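Local coordinates for phosphoribosyltransferase (Thermus thermophilus, PDB 1WD5), which is of unproven function but probably acts as a type I phosphoribosyltransferase, a glycosyltransferase that handles phosphoribosyl groups, at residues 197-200 / 201-205; 84-88 / 89-93; 156-160 / 161-165; 141-145 / 146-150. All coordinates share one frame; numbering follows the deposited sequence.

Contact 1 (197-200 / 201-205)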
loop_
_atom_site.group_PDB
_atom_site.type_symbol
_atom_site.label_atom_id
_atom_site.label_comp_id
_atom_site.label_asym_id
_atom_site.label_seq_id
_atom_site.Cartn_x
_atom_site.Cartn_y
_atom_site.Cartn_z
ATOM N N GLU A 197 -15.229 8.967 1.949
ATOM C CA GLU A 197 -16.386 8.483 2.693
ATOM C C GLU A 197 -16.570 6.987 2.447
ATOM O O GLU A 197 -16.979 6.253 3.346
ATOM C CB GLU A 197 -17.660 9.235 2.296
ATOM C CG GLU A 197 -17.620 10.732 2.573
ATOM C CD GLU A 197 -19.010 11.339 2.720
ATOM O OE1 GLU A 197 -19.953 10.838 2.068
ATOM O OE2 GLU A 197 -19.153 12.324 3.482
ATOM N N ASP A 198 -16.274 6.530 1.230
ATOM C CA ASP A 198 -16.391 5.101 0.937
ATOM C C ASP A 198 -15.343 4.335 1.752
ATOM O O ASP A 198 -15.622 3.260 2.277
ATOM C CB ASP A 198 -16.193 4.818 -0.558
ATOM C CG ASP A 198 -17.313 5.386 -1.420
ATOM O OD1 ASP A 198 -18.468 5.447 -0.944
ATOM O OD2 ASP A 198 -17.044 5.756 -2.583
ATOM N N VAL A 199 -14.139 4.888 1.862
ATOM C CA VAL A 199 -13.091 4.228 2.633
ATOM C C VAL A 199 -13.489 4.184 4.103
ATOM O O VAL A 199 -13.294 3.172 4.768
ATOM C CB VAL A 199 -11.735 4.947 2.497
ATOM C CG1 VAL A 199 -10.718 4.333 3.460
ATOM C CG2 VAL A 199 -11.227 4.827 1.056
ATOM N N GLU A 200 -14.056 5.278 4.601
ATOM C CA GLU A 200 -14.491 5.345 5.991
ATOM C C GLU A 200 -15.570 4.309 6.276
ATOM O O GLU A 200 -15.574 3.684 7.338
ATOM C CB GLU A 200 -15.033 6.734 6.323
ATOM C CG GLU A 200 -13.968 7.785 6.596
ATOM C CD GLU A 200 -14.571 9.141 6.934
ATOM O OE1 GLU A 200 -15.536 9.182 7.730
ATOM O OE2 GLU A 200 -14.074 10.163 6.412
ATOM N N ALA A 201 -16.491 4.141 5.332
ATOM C CA ALA A 201 -17.578 3.173 5.483
ATOM C C ALA A 201 -16.994 1.768 5.630
ATOM O O ALA A 201 -17.441 0.980 6.465
ATOM C CB ALA A 201 -18.496 3.231 4.275
ATOM N N ILE A 202 -15.988 1.463 4.815
ATOM C CA ILE A 202 -15.342 0.160 4.868
ATOM C C ILE A 202 -14.604 -0.026 6.189
ATOM O O ILE A 202 -14.749 -1.058 6.844
ATOM C CB ILE A 202 -14.350 -0.006 3.706
ATOM C CG1 ILE A 202 -15.120 -0.051 2.383
ATOM C CG2 ILE A 202 -13.531 -1.275 3.895
ATOM C CD1 ILE A 202 -14.238 -0.104 1.162
ATOM N N LEU A 203 -13.828 0.980 6.585
ATOM C CA LEU A 203 -13.066 0.923 7.827
ATOM C C LEU A 203 -13.930 0.747 9.084
ATOM O O LEU A 203 -13.515 0.087 10.041
ATOM C CB LEU A 203 -12.210 2.189 7.973
ATOM C CG LEU A 203 -11.032 2.376 7.006
ATOM C CD1 LEU A 203 -10.363 3.725 7.263
ATOM C CD2 LEU A 203 -10.029 1.251 7.196
ATOM N N LEU A 204 -15.120 1.343 9.078
ATOM C CA LEU A 204 -16.041 1.269 10.215
ATOM C C LEU A 204 -16.418 -0.155 10.603
ATOM O O LEU A 204 -16.577 -0.460 11.786
ATOM C CB LEU A 204 -17.318 2.065 9.914
ATOM C CG LEU A 204 -17.246 3.585 10.080
ATOM C CD1 LEU A 204 -18.452 4.246 9.422
ATOM C CD2 LEU A 204 -17.192 3.931 11.563
ATOM N N GLU A 205 -16.567 -1.022 9.607
ATOM C CA GLU A 205 -16.930 -2.418 9.848
ATOM C C GLU A 205 -15.846 -3.188 10.611
ATOM O O GLU A 205 -16.110 -4.269 11.151
ATOM C CB GLU A 205 -17.201 -3.140 8.520
ATOM C CG GLU A 205 -18.571 -2.889 7.891
ATOM C CD GLU A 205 -19.719 -3.450 8.728
ATOM O OE1 GLU A 205 -20.033 -2.865 9.785
ATOM O OE2 GLU A 205 -20.309 -4.478 8.334
#
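V199 O accepts from L203 N at 2.9 Å in a nearly straight bond, with an N-H...O angle of 167°. The donor lies 15° off the carbonyl plane of V199. The same oxygen is shielded by the leucine it serves, since L203 CG comes within 3.3 Å of V199 O. Three more i to i+4 bonds run alongside it. A201 N gives to E197 O at 2.9 Å, I202 N to D198 O, and L204 N to E200 O. This is one turn and more of regular alpha-helix, the last helix of the chain.

The side chains follow the same spacing. V199 and L203 lie side by side and point the same way. V199 CG1 meets L203 CD1 at 3.9 Å. That methyl is anti to the backbone N of V199 (chi1 173°), which turns it along the helix toward L203. Both residues rest on Y109 of helix 88-112. I202 takes another side. Its CG1 lies 3.4 Å from D198 O, and its side chain packs on V35, V36 and D39 of helix 33-45. L204 leans on its own bond acceptor, with CG 3.2 Å from E200 O. D198 turns its carboxylate back to the helix start, where OD2 is hydrogen-bonded to T195 N.

The chemistry is therefore divided. Backbone bonds satisfy the carbonyls of 197-200, while hydrocarbon branches lie against those oxygens. V199, I202 and L203 give the helix an apolar side for two other helices.

Contact 2 (84-88 / 89-93)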
loop_
_atom_site.group_PDB
_atom_site.type_symbol
_atom_site.label_atom_id
_atom_site.label_comp_id
_atom_site.label_asym_id
_atom_site.label_seq_id
_atom_site.Cartn_x
_atom_site.Cartn_y
_atom_site.Cartn_z
ATOM N N ARG A 84 23.320 10.702 0.325
ATOM C CA ARG A 84 24.219 10.820 -0.818
ATOM C C ARG A 84 23.564 11.653 -1.912
ATOM O O ARG A 84 24.225 12.065 -2.866
ATOM C CB ARG A 84 24.604 9.437 -1.361
ATOM C CG ARG A 84 25.600 8.695 -0.478
ATOM C CD ARG A 84 26.349 7.618 -1.251
ATOM N NE ARG A 84 25.562 6.407 -1.449
ATOM C CZ ARG A 84 25.379 5.472 -0.523
ATOM N NH1 ARG A 84 25.925 5.599 0.677
ATOM N NH2 ARG A 84 24.649 4.404 -0.800
ATOM N N TYR A 85 22.265 11.907 -1.761
ATOM C CA TYR A 85 21.520 12.704 -2.735
ATOM C C TYR A 85 21.016 14.026 -2.166
ATOM O O TYR A 85 20.592 14.906 -2.913
ATOM C CB TYR A 85 20.309 11.931 -3.261
ATOM C CG TYR A 85 20.633 10.829 -4.234
ATOM C CD1 TYR A 85 20.873 9.529 -3.793
ATOM C CD2 TYR A 85 20.678 11.083 -5.602
ATOM C CE1 TYR A 85 21.144 8.504 -4.698
ATOM C CE2 TYR A 85 20.952 10.071 -6.510
ATOM C CZ TYR A 85 21.180 8.783 -6.052
ATOM O OH TYR A 85 21.430 7.776 -6.955
ATOM N N ALA A 86 21.049 14.166 -0.847
ATOM C CA ALA A 86 20.556 15.384 -0.221
ATOM C C ALA A 86 21.121 15.548 1.175
ATOM O O ALA A 86 21.628 14.593 1.765
ATOM C CB ALA A 86 19.023 15.350 -0.157
ATOM N N ASP A 87 21.026 16.767 1.699
ATOM C CA ASP A 87 21.506 17.056 3.040
ATOM C C ASP A 87 20.348 16.802 3.999
ATOM O O ASP A 87 19.190 16.750 3.581
ATOM C CB ASP A 87 21.954 18.511 3.149
ATOM C CG ASP A 87 20.795 19.476 3.088
ATOM O OD1 ASP A 87 20.270 19.730 1.985
ATOM O OD2 ASP A 87 20.398 19.969 4.160
ATOM N N GLN A 88 20.654 16.662 5.283
ATOM C CA GLN A 88 19.628 16.385 6.278
ATOM C C GLN A 88 18.541 17.456 6.366
ATOM O O GLN A 88 17.364 17.129 6.506
ATOM C CB GLN A 88 20.274 16.193 7.653
ATOM C CG GLN A 88 19.328 15.688 8.740
ATOM C CD GLN A 88 18.832 14.275 8.482
ATOM O OE1 GLN A 88 19.599 13.403 8.069
ATOM N NE2 GLN A 88 17.552 14.037 8.742
ATOM N N SER A 89 18.920 18.727 6.284
ATOM C CA SER A 89 17.930 19.798 6.381
ATOM C C SER A 89 16.881 19.714 5.270
ATOM O O SER A 89 15.701 19.971 5.513
ATOM C CB SER A 89 18.612 21.170 6.363
ATOM O OG SER A 89 19.008 21.531 5.056
ATOM N N TYR A 90 17.296 19.361 4.055
ATOM C CA TYR A 90 16.334 19.230 2.961
ATOM C C TYR A 90 15.369 18.101 3.307
ATOM O O TYR A 90 14.149 18.254 3.216
ATOM C CB TYR A 90 17.019 18.882 1.638
ATOM C CG TYR A 90 16.034 18.392 0.595
ATOM C CD1 TYR A 90 15.296 19.289 -0.182
ATOM C CD2 TYR A 90 15.777 17.029 0.447
ATOM C CE1 TYR A 90 14.320 18.834 -1.074
ATOM C CE2 TYR A 90 14.809 16.566 -0.433
ATOM C CZ TYR A 90 14.083 17.467 -1.189
ATOM O OH TYR A 90 13.123 16.992 -2.050
ATOM N N LEU A 91 15.933 16.962 3.695
ATOM C CA LEU A 91 15.132 15.802 4.055
ATOM C C LEU A 91 14.092 16.166 5.113
ATOM O O LEU A 91 12.959 15.689 5.069
ATOM C CB LEU A 91 16.039 14.678 4.566
ATOM C CG LEU A 91 16.991 14.055 3.536
ATOM C CD1 LEU A 91 17.872 13.034 4.223
ATOM C CD2 LEU A 91 16.200 13.393 2.408
ATOM N N GLU A 92 14.478 17.015 6.062
ATOM C CA GLU A 92 13.560 17.433 7.116
ATOM C C GLU A 92 12.463 18.347 6.559
ATOM O O GLU A 92 11.315 18.278 6.998
ATOM C CB GLU A 92 14.311 18.162 8.234
ATOM C CG GLU A 92 15.262 17.300 9.053
ATOM C CD GLU A 92 14.582 16.102 9.693
ATOM O OE1 GLU A 92 13.404 16.221 10.093
ATOM O OE2 GLU A 92 15.232 15.039 9.807
ATOM N N ARG A 93 12.818 19.203 5.601
ATOM C CA ARG A 93 11.842 20.107 4.996
ATOM C C ARG A 93 10.845 19.306 4.165
ATOM O O ARG A 93 9.637 19.513 4.262
ATOM C CB ARG A 93 12.523 21.152 4.098
ATOM C CG ARG A 93 13.392 22.181 4.837
ATOM C CD ARG A 93 13.678 23.403 3.956
ATOM N NE ARG A 93 14.448 23.076 2.757
ATOM C CZ ARG A 93 15.772 22.941 2.730
ATOM N NH1 ARG A 93 16.481 23.113 3.838
ATOM N NH2 ARG A 93 16.383 22.617 1.599
HETATM O O HOH W 1 19.100 22.829 2.809
#
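S89 lies two residues after D87, the N-cap of helix 88-112. S89 N makes a weak bond to D87 OD2, an atom placed doubtfully close to S89 OG. S89 OG also meets a water at 2.6 Å. Y90 N gives to the same doubtful D87 OD2 at 3.2 Å. The Y90 ring meets A86, with CD2 3.7 Å from A86 CB. L91 N gives an almost straight bond (173°) to D87 O at 3.3 Å, in the carbonyl plane. E92 N bonds to Q88 O, and a second bond joins the same two residues: Q88 NE2 gives to E92 OE2 at 2.7 Å. The oxygen uses its anti lone pair and lies in the amide plane of Q88. The Q88 chain bends at chi2 (66°) to bring its amide there. With an alanine here the amide is gone, and the E92 carboxylate would probably lose this partner and be freer to turn. R93 N bonds to S89 O, and R93 NH1 gives to the water on S89 OG.

Helix 88-112 thus starts just after helix 82-85. L91 packs on L67 of strand 66-71 and L78 of strand 76-78, while Y90 OH is hydrogen-bonded to G58 O of strand 48-59.

Contact 3 (156-160 / 161-165)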
loop_
_atom_site.group_PDB
_atom_site.type_symbol
_atom_site.label_atom_id
_atom_site.label_comp_id
_atom_site.label_asym_id
_atom_site.label_seq_id
_atom_site.Cartn_x
_atom_site.Cartn_y
_atom_site.Cartn_z
ATOM N N PRO A 156 -3.532 -7.109 -8.109
ATOM C CA PRO A 156 -4.224 -7.714 -9.250
ATOM C C PRO A 156 -3.439 -7.572 -10.556
ATOM O O PRO A 156 -3.336 -8.521 -11.326
ATOM C CB PRO A 156 -5.544 -6.949 -9.296
ATOM C CG PRO A 156 -5.783 -6.614 -7.857
ATOM C CD PRO A 156 -4.411 -6.152 -7.418
ATOM N N VAL A 157 -2.893 -6.386 -10.807
ATOM C CA VAL A 157 -2.130 -6.150 -12.029
ATOM C C VAL A 157 -0.949 -5.219 -11.785
ATOM O O VAL A 157 -1.032 -4.300 -10.974
ATOM C CB VAL A 157 -3.022 -5.549 -13.134
ATOM C CG1 VAL A 157 -3.470 -4.152 -12.746
ATOM C CG2 VAL A 157 -2.262 -5.520 -14.454
ATOM N N ALA A 158 0.155 -5.459 -12.488
ATOM C CA ALA A 158 1.350 -4.636 -12.325
ATOM C C ALA A 158 2.204 -4.573 -13.590
ATOM O O ALA A 158 2.155 -5.472 -14.431
ATOM C CB ALA A 158 2.187 -5.175 -11.170
ATOM N N SER A 159 2.988 -3.507 -13.719
ATOM C CA SER A 159 3.863 -3.355 -14.873
ATOM C C SER A 159 5.131 -4.143 -14.589
ATOM O O SER A 159 5.482 -4.365 -13.434
ATOM C CB SER A 159 4.233 -1.888 -15.083
ATOM O OG SER A 159 5.107 -1.446 -14.056
ATOM N N PRO A 160 5.832 -4.588 -15.640
ATOM C CA PRO A 160 7.068 -5.348 -15.429
ATOM C C PRO A 160 8.044 -4.571 -14.546
ATOM O O PRO A 160 8.664 -5.125 -13.638
ATOM C CB PRO A 160 7.597 -5.531 -16.846
ATOM C CG PRO A 160 6.333 -5.641 -17.648
ATOM C CD PRO A 160 5.482 -4.535 -17.070
ATOM N N GLU A 161 8.160 -3.277 -14.815
ATOM C CA GLU A 161 9.060 -2.402 -14.068
ATOM C C GLU A 161 8.734 -2.389 -12.576
ATOM O O GLU A 161 9.615 -2.560 -11.736
ATOM C CB GLU A 161 8.971 -0.972 -14.603
ATOM C CG GLU A 161 9.074 -0.834 -16.119
ATOM C CD GLU A 161 7.820 -1.303 -16.850
ATOM O OE1 GLU A 161 7.641 -2.526 -17.023
ATOM O OE2 GLU A 161 7.005 -0.441 -17.249
ATOM N N ALA A 162 7.461 -2.176 -12.258
ATOM C CA ALA A 162 7.017 -2.131 -10.870
ATOM C C ALA A 162 7.341 -3.433 -10.147
ATOM O O ALA A 162 7.824 -3.427 -9.015
ATOM C CB ALA A 162 5.519 -1.858 -10.813
ATOM N N VAL A 163 7.071 -4.554 -10.803
ATOM C CA VAL A 163 7.339 -5.853 -10.206
ATOM C C VAL A 163 8.802 -5.997 -9.808
ATOM O O VAL A 163 9.114 -6.412 -8.693
ATOM C CB VAL A 163 6.964 -6.999 -11.174
ATOM C CG1 VAL A 163 7.397 -8.336 -10.594
ATOM C CG2 VAL A 163 5.461 -6.995 -11.421
ATOM N N GLU A 164 9.704 -5.646 -10.718
ATOM C CA GLU A 164 11.128 -5.755 -10.429
ATOM C C GLU A 164 11.519 -4.907 -9.220
ATOM O O GLU A 164 12.265 -5.359 -8.353
ATOM C CB GLU A 164 11.955 -5.330 -11.643
ATOM C CG GLU A 164 13.373 -5.883 -11.630
ATOM C CD GLU A 164 14.167 -5.492 -12.864
ATOM O OE1 GLU A 164 14.647 -4.339 -12.929
ATOM O OE2 GLU A 164 14.303 -6.339 -13.775
ATOM N N ARG A 165 11.015 -3.680 -9.156
ATOM C CA ARG A 165 11.338 -2.803 -8.033
ATOM C C ARG A 165 10.873 -3.388 -6.703
ATOM O O ARG A 165 11.596 -3.344 -5.709
ATOM C CB ARG A 165 10.695 -1.425 -8.215
ATOM C CG ARG A 165 11.131 -0.671 -9.461
ATOM C CD ARG A 165 10.704 0.791 -9.389
ATOM N NE ARG A 165 11.048 1.529 -10.603
ATOM C CZ ARG A 165 10.273 1.615 -11.682
ATOM N NH1 ARG A 165 9.090 1.011 -11.714
ATOM N NH2 ARG A 165 10.685 2.305 -12.737
#
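S159 caps the N terminus of helix 160-167: its OG accepts from A162 N at 3.1 Å, with an angle of 163°. This is an N-cap in a beta-alpha-beta crossover, where the chain leaves strand 150-155 for the helix. OG stands between the backbone N and the carbonyl carbon (chi1 70°), which brings it over the first turn. The backbone of S159 bonds too, as V163 N gives to S159 O at 3.1 Å, nearly along the C=O axis. E164 N to P160 O follows. P160 fills the first helical position, where no backbone N-H is needed. E161 folds back over the P160 ring. The fit is tight: E161 OE1 lies 2.9 Å from P160 CD and 3.0 Å from P160 CB.

A158 and V163 flank the cap as a hydrophobic staple, with A158 CB 3.8 Å from V163 CG2. Further out, backbone bonds from S159 to V130 and from A158 to S176 fix the approach. S159 OG is also hydrogen-bonded to A131 O. An alanine in place of S159 has no hydroxyl, and A162 N and A131 O would probably both be left without this mate. With the serine, OG has two partners, A162 N and A131 O.

Contact 4 (141-145 / 146-150)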
loop_
_atom_site.group_PDB
_atom_site.type_symbol
_atom_site.label_atom_id
_atom_site.label_comp_id
_atom_site.label_asym_id
_atom_site.label_seq_id
_atom_site.Cartn_x
_atom_site.Cartn_y
_atom_site.Cartn_z
ATOM N N SER A 141 8.709 0.573 3.039
ATOM C CA SER A 141 9.716 1.192 3.891
ATOM C C SER A 141 9.215 1.425 5.308
ATOM O O SER A 141 9.931 1.155 6.270
ATOM C CB SER A 141 10.185 2.513 3.283
ATOM O OG SER A 141 10.935 2.273 2.101
ATOM N N VAL A 142 7.987 1.920 5.441
ATOM C CA VAL A 142 7.423 2.180 6.762
ATOM C C VAL A 142 7.054 0.884 7.478
ATOM O O VAL A 142 7.415 0.684 8.637
ATOM C CB VAL A 142 6.169 3.084 6.673
ATOM C CG1 VAL A 142 5.526 3.217 8.048
ATOM C CG2 VAL A 142 6.558 4.467 6.140
ATOM N N VAL A 143 6.341 0.002 6.785
ATOM C CA VAL A 143 5.929 -1.263 7.374
ATOM C C VAL A 143 7.101 -2.114 7.869
ATOM O O VAL A 143 7.009 -2.733 8.925
ATOM C CB VAL A 143 5.088 -2.089 6.375
ATOM C CG1 VAL A 143 4.744 -3.444 6.975
ATOM C CG2 VAL A 143 3.810 -1.326 6.029
ATOM N N PHE A 144 8.196 -2.149 7.115
ATOM C CA PHE A 144 9.369 -2.929 7.517
ATOM C C PHE A 144 9.941 -2.480 8.858
ATOM O O PHE A 144 10.476 -3.286 9.612
ATOM C CB PHE A 144 10.464 -2.842 6.449
ATOM C CG PHE A 144 10.321 -3.856 5.346
ATOM C CD1 PHE A 144 10.704 -3.544 4.046
ATOM C CD2 PHE A 144 9.818 -5.127 5.610
ATOM C CE1 PHE A 144 10.588 -4.482 3.023
ATOM C CE2 PHE A 144 9.698 -6.071 4.596
ATOM C CZ PHE A 144 10.083 -5.748 3.299
ATOM N N GLN A 145 9.831 -1.192 9.155
ATOM C CA GLN A 145 10.344 -0.674 10.416
ATOM C C GLN A 145 9.409 -0.994 11.577
ATOM O O GLN A 145 9.717 -0.688 12.727
ATOM C CB GLN A 145 10.532 0.845 10.332
ATOM C CG GLN A 145 11.590 1.293 9.340
ATOM C CD GLN A 145 12.975 0.774 9.686
ATOM O OE1 GLN A 145 13.227 -0.431 9.659
ATOM N NE2 GLN A 145 13.883 1.687 10.015
ATOM N N GLU A 146 8.270 -1.616 11.283
ATOM C CA GLU A 146 7.302 -1.928 12.330
ATOM C C GLU A 146 7.396 -3.341 12.892
ATOM O O GLU A 146 6.536 -3.770 13.659
ATOM C CB GLU A 146 5.885 -1.635 11.822
ATOM C CG GLU A 146 5.735 -0.186 11.364
ATOM C CD GLU A 146 4.330 0.180 10.927
ATOM O OE1 GLU A 146 3.759 -0.530 10.072
ATOM O OE2 GLU A 146 3.801 1.191 11.433
ATOM N N GLY A 147 8.450 -4.057 12.517
ATOM C CA GLY A 147 8.652 -5.405 13.019
ATOM C C GLY A 147 7.642 -6.480 12.651
ATOM O O GLY A 147 7.295 -7.300 13.499
ATOM N N PRO A 148 7.140 -6.512 11.408
ATOM C CA PRO A 148 6.175 -7.557 11.062
ATOM C C PRO A 148 6.897 -8.894 10.909
ATOM O O PRO A 148 8.092 -8.928 10.610
ATOM C CB PRO A 148 5.596 -7.058 9.745
ATOM C CG PRO A 148 6.764 -6.391 9.122
ATOM C CD PRO A 148 7.346 -5.598 10.274
ATOM N N ARG A 149 6.175 -9.988 11.125
ATOM C CA ARG A 149 6.756 -11.322 11.005
ATOM C C ARG A 149 7.065 -11.632 9.548
ATOM O O ARG A 149 8.087 -12.242 9.229
ATOM C CB ARG A 149 5.786 -12.379 11.547
ATOM C CG ARG A 149 6.367 -13.782 11.557
ATOM C CD ARG A 149 5.452 -14.785 12.243
ATOM N NE ARG A 149 4.276 -15.129 11.446
ATOM C CZ ARG A 149 3.398 -16.066 11.790
ATOM N NH1 ARG A 149 3.562 -16.749 12.917
ATOM N NH2 ARG A 149 2.362 -16.334 11.007
ATOM N N ARG A 150 6.177 -11.195 8.665
ATOM C CA ARG A 150 6.333 -11.440 7.241
ATOM C C ARG A 150 5.566 -10.382 6.454
ATOM O O ARG A 150 4.520 -9.899 6.898
ATOM C CB ARG A 150 5.791 -12.830 6.919
ATOM C CG ARG A 150 5.848 -13.228 5.462
ATOM C CD ARG A 150 5.196 -14.589 5.278
ATOM N NE ARG A 150 5.204 -15.025 3.887
ATOM C CZ ARG A 150 4.670 -16.166 3.464
ATOM N NH1 ARG A 150 4.084 -16.985 4.329
ATOM N NH2 ARG A 150 4.724 -16.490 2.179
#
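E146 N stands above the carbonyl plane of V143, 60° out of it, and bonds to V143 O at 2.9 Å. This is the C-terminal end of helix 134-144, followed by a type I beta turn from F144 to G147. The donor does not use a lone pair direction. P148 CD approaches V143 O at 3.2 Å from across that plane, at a lower tilt. The second flat group is the carboxylate of E146, whose OE1 reaches V143 CA at 3.5 Å.

The turn belongs to a beta-alpha-beta crossover: the chain comes from strand 122-126, runs through the helix and enters the parallel strand 150-155. G147 has a positive phi (64°), which favours glycine. It lets the chain swing out of the turn toward P148.

E146 doubles back along the helix it has just left. Its chain is extended beyond CG (chi2 -177°) and lies over the last carbonyls, with E146 CG 3.3 Å from V142 O. The two carboxylate oxygens have separate partners outside the turn. OE1 forms a salt bridge with R118 NH1, and OE2 one with K115 NZ. The two positive groups would be expected to favour the charged form of E146 and to limit its rotation.

Beyond the turn, backbone bonds tie the chain to its neighbour. G147 pairs with G120, just ahead of strand 122-126, and R150 with V123 within it. P148 packs on V123 as well. Its ring also crosses V143 obliquely, where P148 CG stands 4.2 Å from V143 CG1.

From the N terminus the order is contact 2, contact 4, contact 3, contact 1. All four are in series. None nests in another and none crosses, and each lies on one continuous stretch, so each closes only a local turn. Contact 2 starts helix 88-112 beside strands 66-71 and 76-78. Contact 4 takes the chain from helix 134-144 into strand 150-155. Contact 3 takes it out of that strand into helix 160-167. These two lie closest together, with nearest atoms about 9 Å apart. Contact 1 sits on helix 196-204, against the same helix 88-112 that contact 2 opens, yet their centres are 36 Å apart.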